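Lipase aflb (Neosartorya fumigata, PDB 6IDY) probably hydrolyses the ester bonds of lipids, as a fungal lipase of the alpha/beta-hydrolase kind that carries a bound calcium ion. Local coordinates at residues A[162-167]-A[214-219]; A[171-176]-A[192-197]. All coordinates share one frame; numbering follows the deposited sequence.

Contact 1: A[162-167]-A[214-219]; sequences PVILVP and YAINYI
Strand 162-166 and helix 214-219 run nearly antiparallel, at 162° between their N-to-C directions, and their axes come no closer than 9.7 Å. That spacing leaves room for one layer of side chains, and no hydrogen bond crosses it. The contact packs helix 205-223, the connection between strands 190-195 and 227-232, on the central sheet, as in an alpha/beta-hydrolase fold. Ile-164 contributes the largest share of the layer. Its CG1 lies beside the backbone N and chi2 is extended (158°), which reaches CD1 out to the helix backbone: CD1 sits 3.6 Å from Ile-216 CA and equally close to the carbonyl O of Ala-215. The same methyl has Ile-216 CG1 alongside at 4.0 Å and Ile-219 CB at 4.1 Å, so its tip rests against one helical turn. The CG2 branch, anti to the backbone N, instead faces the methyl of Ala-215. Two residues earlier in the strand, Pro-162 CB meets Ile-219 CG2 at 3.7 Å. Ala-215 O is already engaged in the helix, accepting from Ile-219 N at 2.8 Å. All five touching residues are buried and apolar, so cohesion here rests on dispersion and exclusion of water, while Pro-162 and Ile-164 bond through their backbones to strand 227-232.

Contact 2: A[171-176]-A[192-197]; sequences TPAGTT and VVWLNI
The first turn of helix 173-176 lies against the C-terminal end of strand 192-195 and the residue after it, the closest CA pair being Ala-173 and Asn-196 at 5.2 Å. Asn-196 makes the polar link. With CG beside its own backbone N (chi1 -67°), its amide swings toward the helix start, and OD1 accepts from Gly-174 N at 3.1 Å. The N-H points at the oxygen with an angle of 159°, and the donor lies in the carbonyl plane, a well-directed bond to an amide of the first helical turn. The other end of the amide is held too, since Asn-196 ND2 donates to the carbonyls of Leu-110 and Ser-112, which should fix its rotation. Ala-173 CB points at the strand, 3.2 Å from Leu-195 O, with Trp-194 CB 3.8 Å away. Trp-194 CG takes the crowded position between backbone N and carbonyl carbon (chi1 50°), bringing NE1 within 3.5 Å of Gly-174 CA, while NE1 itself donates to Leu-110 O. Pro-172, at the N-cap position, offers its O to both N and OG1 of Thr-176, OG1 approaching above the carbonyl plane at 2.7 Å. The contact lies within the beta-alpha-beta unit of strand 161-166, helix 173-178 and strand 190-195; helix 414-424 packs on Pro-172 and Thr-175, the Trp-194 ring meets His-148, and Leu-195 turns away to touch helix 205-223.

In the fold
After a run of helices and the short strand 147-148, the chain enters strand 161-166, leaves it at Pro-167 and, through a short loop, enters helix 173-178, then returns through strand 190-195 and enters helix 205-223. Contact 2 closes the shorter loop, 15 residues between its segments, within this beta-alpha-beta unit; contact 1 closes the longer one of 46 residues, and contact 2 lies wholly within that span, so the two nest without crossing. Their centres are 11 Å apart and their strands are parallel neighbours: Leu-165 N to Val-193 O, 2.8 Å, is a probable hydrogen bond. Pro-167 also packs on Leu-195 and Ala-173. Together the contacts fasten helices 173-178 and 205-223 to adjacent strands of the sheet.

Contact 1: A[162-167]-A[214-219]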
loop_
_atom_site.group_PDB
_atom_site.type_symbol
_atom_site.label_atom_id
_atom_site.label_comp_id
_atom_site.label_asym_id
_atom_site.label_seq_id
_atom_site.Cartn_x
_atom_site.Cartn_y
_atom_site.Cartn_z
ATOM N N PRO A 162 -12.361 9.979 10.365
ATOM C CA PRO A 162 -12.274 9.411 9.012
ATOM C C PRO A 162 -10.832 9.023 8.683
ATOM O O PRO A 162 -9.911 9.782 8.968
ATOM C CB PRO A 162 -12.785 10.547 8.113
ATOM C CG PRO A 162 -13.537 11.485 9.045
ATOM C CD PRO A 162 -12.750 11.406 10.317
ATOM N N VAL A 163 -10.633 7.807 8.162
ATOM C CA VAL A 163 -9.309 7.286 7.815
ATOM C C VAL A 163 -9.290 6.909 6.331
ATOM O O VAL A 163 -10.062 6.051 5.894
ATOM C CB VAL A 163 -8.833 6.123 8.742
ATOM C CG1 VAL A 163 -7.466 5.592 8.314
ATOM C CG2 VAL A 163 -8.794 6.558 10.204
ATOM N N ILE A 164 -8.412 7.567 5.564
ATOM C CA ILE A 164 -8.266 7.309 4.137
ATOM C C ILE A 164 -7.232 6.216 3.947
ATOM O O ILE A 164 -6.071 6.394 4.321
ATOM C CB ILE A 164 -7.912 8.595 3.332
ATOM C CG1 ILE A 164 -8.963 9.708 3.587
ATOM C CG2 ILE A 164 -7.780 8.275 1.830
ATOM C CD1 ILE A 164 -8.485 11.085 3.310
ATOM N N LEU A 165 -7.661 5.093 3.356
ATOM C CA LEU A 165 -6.795 3.959 3.068
ATOM C C LEU A 165 -6.243 4.105 1.659
ATOM O O LEU A 165 -7.000 4.065 0.688
ATOM C CB LEU A 165 -7.538 2.628 3.253
ATOM C CG LEU A 165 -8.235 2.394 4.600
ATOM C CD1 LEU A 165 -8.999 1.085 4.578
ATOM C CD2 LEU A 165 -7.240 2.428 5.774
ATOM N N VAL A 166 -4.927 4.353 1.559
ATOM C CA VAL A 166 -4.224 4.589 0.292
ATOM C C VAL A 166 -3.538 3.289 -0.158
ATOM O O VAL A 166 -2.775 2.711 0.611
ATOM C CB VAL A 166 -3.256 5.812 0.369
ATOM C CG1 VAL A 166 -2.603 6.095 -0.982
ATOM C CG2 VAL A 166 -3.982 7.060 0.866
ATOM N N PRO A 167 -3.804 2.814 -1.392
ATOM C CA PRO A 167 -3.226 1.535 -1.832
ATOM C C PRO A 167 -1.763 1.618 -2.242
ATOM O O PRO A 167 -1.217 2.713 -2.372
ATOM C CB PRO A 167 -4.095 1.180 -3.036
ATOM C CG PRO A 167 -4.439 2.502 -3.625
ATOM C CD PRO A 167 -4.687 3.382 -2.432
ATOM N N TYR A 214 -6.748 15.201 -3.347
ATOM C CA TYR A 214 -8.179 15.466 -3.441
ATOM C C TYR A 214 -8.966 14.705 -2.383
ATOM O O TYR A 214 -9.835 15.310 -1.760
ATOM C CB TYR A 214 -8.745 15.233 -4.854
ATOM C CG TYR A 214 -10.185 15.682 -4.976
ATOM C CD1 TYR A 214 -10.503 17.015 -5.220
ATOM C CD2 TYR A 214 -11.233 14.779 -4.815
ATOM C CE1 TYR A 214 -11.828 17.436 -5.315
ATOM C CE2 TYR A 214 -12.561 15.190 -4.895
ATOM C CZ TYR A 214 -12.855 16.520 -5.149
ATOM O OH TYR A 214 -14.166 16.924 -5.225
ATOM N N ALA A 215 -8.657 13.404 -2.167
ATOM C CA ALA A 215 -9.342 12.572 -1.163
ATOM C C ALA A 215 -9.224 13.189 0.223
ATOM O O ALA A 215 -10.217 13.255 0.942
ATOM C CB ALA A 215 -8.792 11.151 -1.164
ATOM N N ILE A 216 -8.028 13.702 0.574
ATOM C CA ILE A 216 -7.814 14.364 1.860
ATOM C C ILE A 216 -8.762 15.552 2.031
ATOM O O ILE A 216 -9.548 15.571 2.979
ATOM C CB ILE A 216 -6.328 14.746 2.093
ATOM C CG1 ILE A 216 -5.446 13.481 2.303
ATOM C CG2 ILE A 216 -6.217 15.680 3.298
ATOM C CD1 ILE A 216 -3.895 13.742 2.182
ATOM N N ASN A 217 -8.710 16.516 1.097
ATOM C CA ASN A 217 -9.534 17.722 1.145
ATOM C C ASN A 217 -11.023 17.440 0.995
ATOM O O ASN A 217 -11.829 18.112 1.638
ATOM C CB ASN A 217 -9.044 18.756 0.138
ATOM C CG ASN A 217 -7.754 19.414 0.566
ATOM O OD1 ASN A 217 -7.401 19.451 1.754
ATOM N ND2 ASN A 217 -7.031 19.973 -0.387
ATOM N N TYR A 218 -11.384 16.405 0.220
ATOM C CA TYR A 218 -12.781 16.027 0.035
ATOM C C TYR A 218 -13.364 15.361 1.283
ATOM O O TYR A 218 -14.470 15.716 1.698
ATOM C CB TYR A 218 -12.974 15.154 -1.225
ATOM C CG TYR A 218 -14.390 14.646 -1.391
ATOM C CD1 TYR A 218 -15.361 15.420 -2.018
ATOM C CD2 TYR A 218 -14.771 13.410 -0.879
ATOM C CE1 TYR A 218 -16.679 14.973 -2.134
ATOM C CE2 TYR A 218 -16.080 12.953 -0.990
ATOM C CZ TYR A 218 -17.030 13.734 -1.622
ATOM O OH TYR A 218 -18.310 13.261 -1.730
ATOM N N ILE A 219 -12.650 14.376 1.848
ATOM C CA ILE A 219 -13.130 13.658 3.029
ATOM C C ILE A 219 -13.177 14.606 4.229
ATOM O O ILE A 219 -14.149 14.572 4.983
ATOM C CB ILE A 219 -12.357 12.331 3.274
ATOM C CG1 ILE A 219 -12.586 11.318 2.108
ATOM C CG2 ILE A 219 -12.665 11.702 4.642
ATOM C CD1 ILE A 219 -14.036 10.729 1.910
#

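Contact 2: A[171-176]-A[192-197]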
loop_
_atom_site.group_PDB
_atom_site.type_symbol
_atom_site.label_atom_id
_atom_site.label_comp_id
_atom_site.label_asym_id
_atom_site.label_seq_id
_atom_site.Cartn_x
_atom_site.Cartn_y
_atom_site.Cartn_z
ATOM N N THR A 171 -1.901 -2.842 -6.960
ATOM C CA THR A 171 -2.940 -3.523 -6.191
ATOM C C THR A 171 -4.064 -2.566 -5.799
ATOM O O THR A 171 -3.791 -1.556 -5.148
ATOM C CB THR A 171 -2.327 -4.283 -4.991
ATOM O OG1 THR A 171 -0.987 -4.690 -5.294
ATOM C CG2 THR A 171 -3.142 -5.514 -4.607
ATOM N N PRO A 172 -5.324 -2.848 -6.217
ATOM C CA PRO A 172 -6.441 -1.953 -5.851
ATOM C C PRO A 172 -6.662 -1.912 -4.342
ATOM O O PRO A 172 -6.469 -2.920 -3.670
ATOM C CB PRO A 172 -7.655 -2.565 -6.568
ATOM C CG PRO A 172 -7.101 -3.507 -7.567
ATOM C CD PRO A 172 -5.806 -3.998 -7.007
ATOM N N ALA A 173 -7.081 -0.752 -3.829
ATOM C CA ALA A 173 -7.341 -0.511 -2.411
ATOM C C ALA A 173 -8.372 -1.443 -1.814
ATOM O O ALA A 173 -8.124 -2.017 -0.753
ATOM C CB ALA A 173 -7.768 0.931 -2.199
ATOM N N GLY A 174 -9.510 -1.579 -2.498
ATOM C CA GLY A 174 -10.636 -2.392 -2.062
ATOM C C GLY A 174 -10.252 -3.791 -1.650
ATOM O O GLY A 174 -10.518 -4.190 -0.513
ATOM N N THR A 175 -9.585 -4.529 -2.556
ATOM C CA THR A 175 -9.138 -5.892 -2.274
ATOM C C THR A 175 -8.021 -5.898 -1.228
ATOM O O THR A 175 -8.089 -6.706 -0.300
ATOM C CB THR A 175 -8.792 -6.664 -3.558
ATOM O OG1 THR A 175 -9.972 -6.748 -4.358
ATOM C CG2 THR A 175 -8.321 -8.076 -3.267
ATOM N N THR A 176 -7.021 -4.999 -1.366
ATOM C CA THR A 176 -5.889 -4.856 -0.443
ATOM C C THR A 176 -6.323 -4.777 1.019
ATOM O O THR A 176 -5.863 -5.569 1.849
ATOM C CB THR A 176 -5.050 -3.625 -0.807
ATOM O OG1 THR A 176 -4.499 -3.832 -2.098
ATOM C CG2 THR A 176 -3.927 -3.319 0.217
ATOM N N VAL A 192 -13.232 4.166 8.043
ATOM C CA VAL A 192 -12.455 3.944 6.829
ATOM C C VAL A 192 -13.184 4.298 5.526
ATOM O O VAL A 192 -14.392 4.102 5.376
ATOM C CB VAL A 192 -11.845 2.516 6.742
ATOM C CG1 VAL A 192 -10.883 2.244 7.903
ATOM C CG2 VAL A 192 -12.920 1.426 6.644
ATOM N N VAL A 193 -12.399 4.825 4.589
ATOM C CA VAL A 193 -12.745 5.075 3.193
ATOM C C VAL A 193 -11.517 4.589 2.432
ATOM O O VAL A 193 -10.417 4.596 2.993
ATOM C CB VAL A 193 -13.135 6.541 2.826
ATOM C CG1 VAL A 193 -14.438 6.960 3.493
ATOM C CG2 VAL A 193 -12.015 7.533 3.125
ATOM N N TRP A 194 -11.681 4.122 1.203
ATOM C CA TRP A 194 -10.478 3.721 0.478
ATOM C C TRP A 194 -10.427 4.345 -0.902
ATOM O O TRP A 194 -11.449 4.644 -1.515
ATOM C CB TRP A 194 -10.235 2.208 0.460
ATOM C CG TRP A 194 -11.400 1.374 0.044
ATOM C CD1 TRP A 194 -11.714 0.983 -1.223
ATOM C CD2 TRP A 194 -12.334 0.717 0.913
ATOM N NE1 TRP A 194 -12.824 0.170 -1.205
ATOM C CE2 TRP A 194 -13.221 -0.018 0.095
ATOM C CE3 TRP A 194 -12.536 0.714 2.305
ATOM C CZ2 TRP A 194 -14.277 -0.776 0.626
ATOM C CZ3 TRP A 194 -13.586 -0.021 2.827
ATOM C CH2 TRP A 194 -14.447 -0.753 1.993
ATOM N N LEU A 195 -9.211 4.607 -1.351
ATOM C CA LEU A 195 -8.974 5.272 -2.610
ATOM C C LEU A 195 -8.541 4.288 -3.679
ATOM O O LEU A 195 -7.438 3.761 -3.622
ATOM C CB LEU A 195 -7.931 6.370 -2.375
ATOM C CG LEU A 195 -7.583 7.291 -3.522
ATOM C CD1 LEU A 195 -8.746 8.231 -3.860
ATOM C CD2 LEU A 195 -6.361 8.090 -3.165
ATOM N N ASN A 196 -9.416 4.019 -4.644
ATOM C CA ASN A 196 -9.039 3.134 -5.738
ATOM C C ASN A 196 -8.394 4.009 -6.811
ATOM O O ASN A 196 -9.101 4.686 -7.563
ATOM C CB ASN A 196 -10.240 2.356 -6.269
ATOM C CG ASN A 196 -10.788 1.362 -5.279
ATOM O OD1 ASN A 196 -10.063 0.516 -4.743
ATOM N ND2 ASN A 196 -12.086 1.440 -5.019
ATOM N N ILE A 197 -7.051 4.061 -6.816
ATOM C CA ILE A 197 -6.284 4.854 -7.781
ATOM C C ILE A 197 -6.385 4.198 -9.168
ATOM O O ILE A 197 -6.082 3.007 -9.282
ATOM C CB ILE A 197 -4.814 5.089 -7.316
ATOM C CG1 ILE A 197 -4.779 5.906 -5.988
ATOM C CG2 ILE A 197 -3.973 5.762 -8.424
ATOM C CD1 ILE A 197 -3.407 5.977 -5.258
HETATM O O HOH W 1 -6.165 1.307 -6.177
#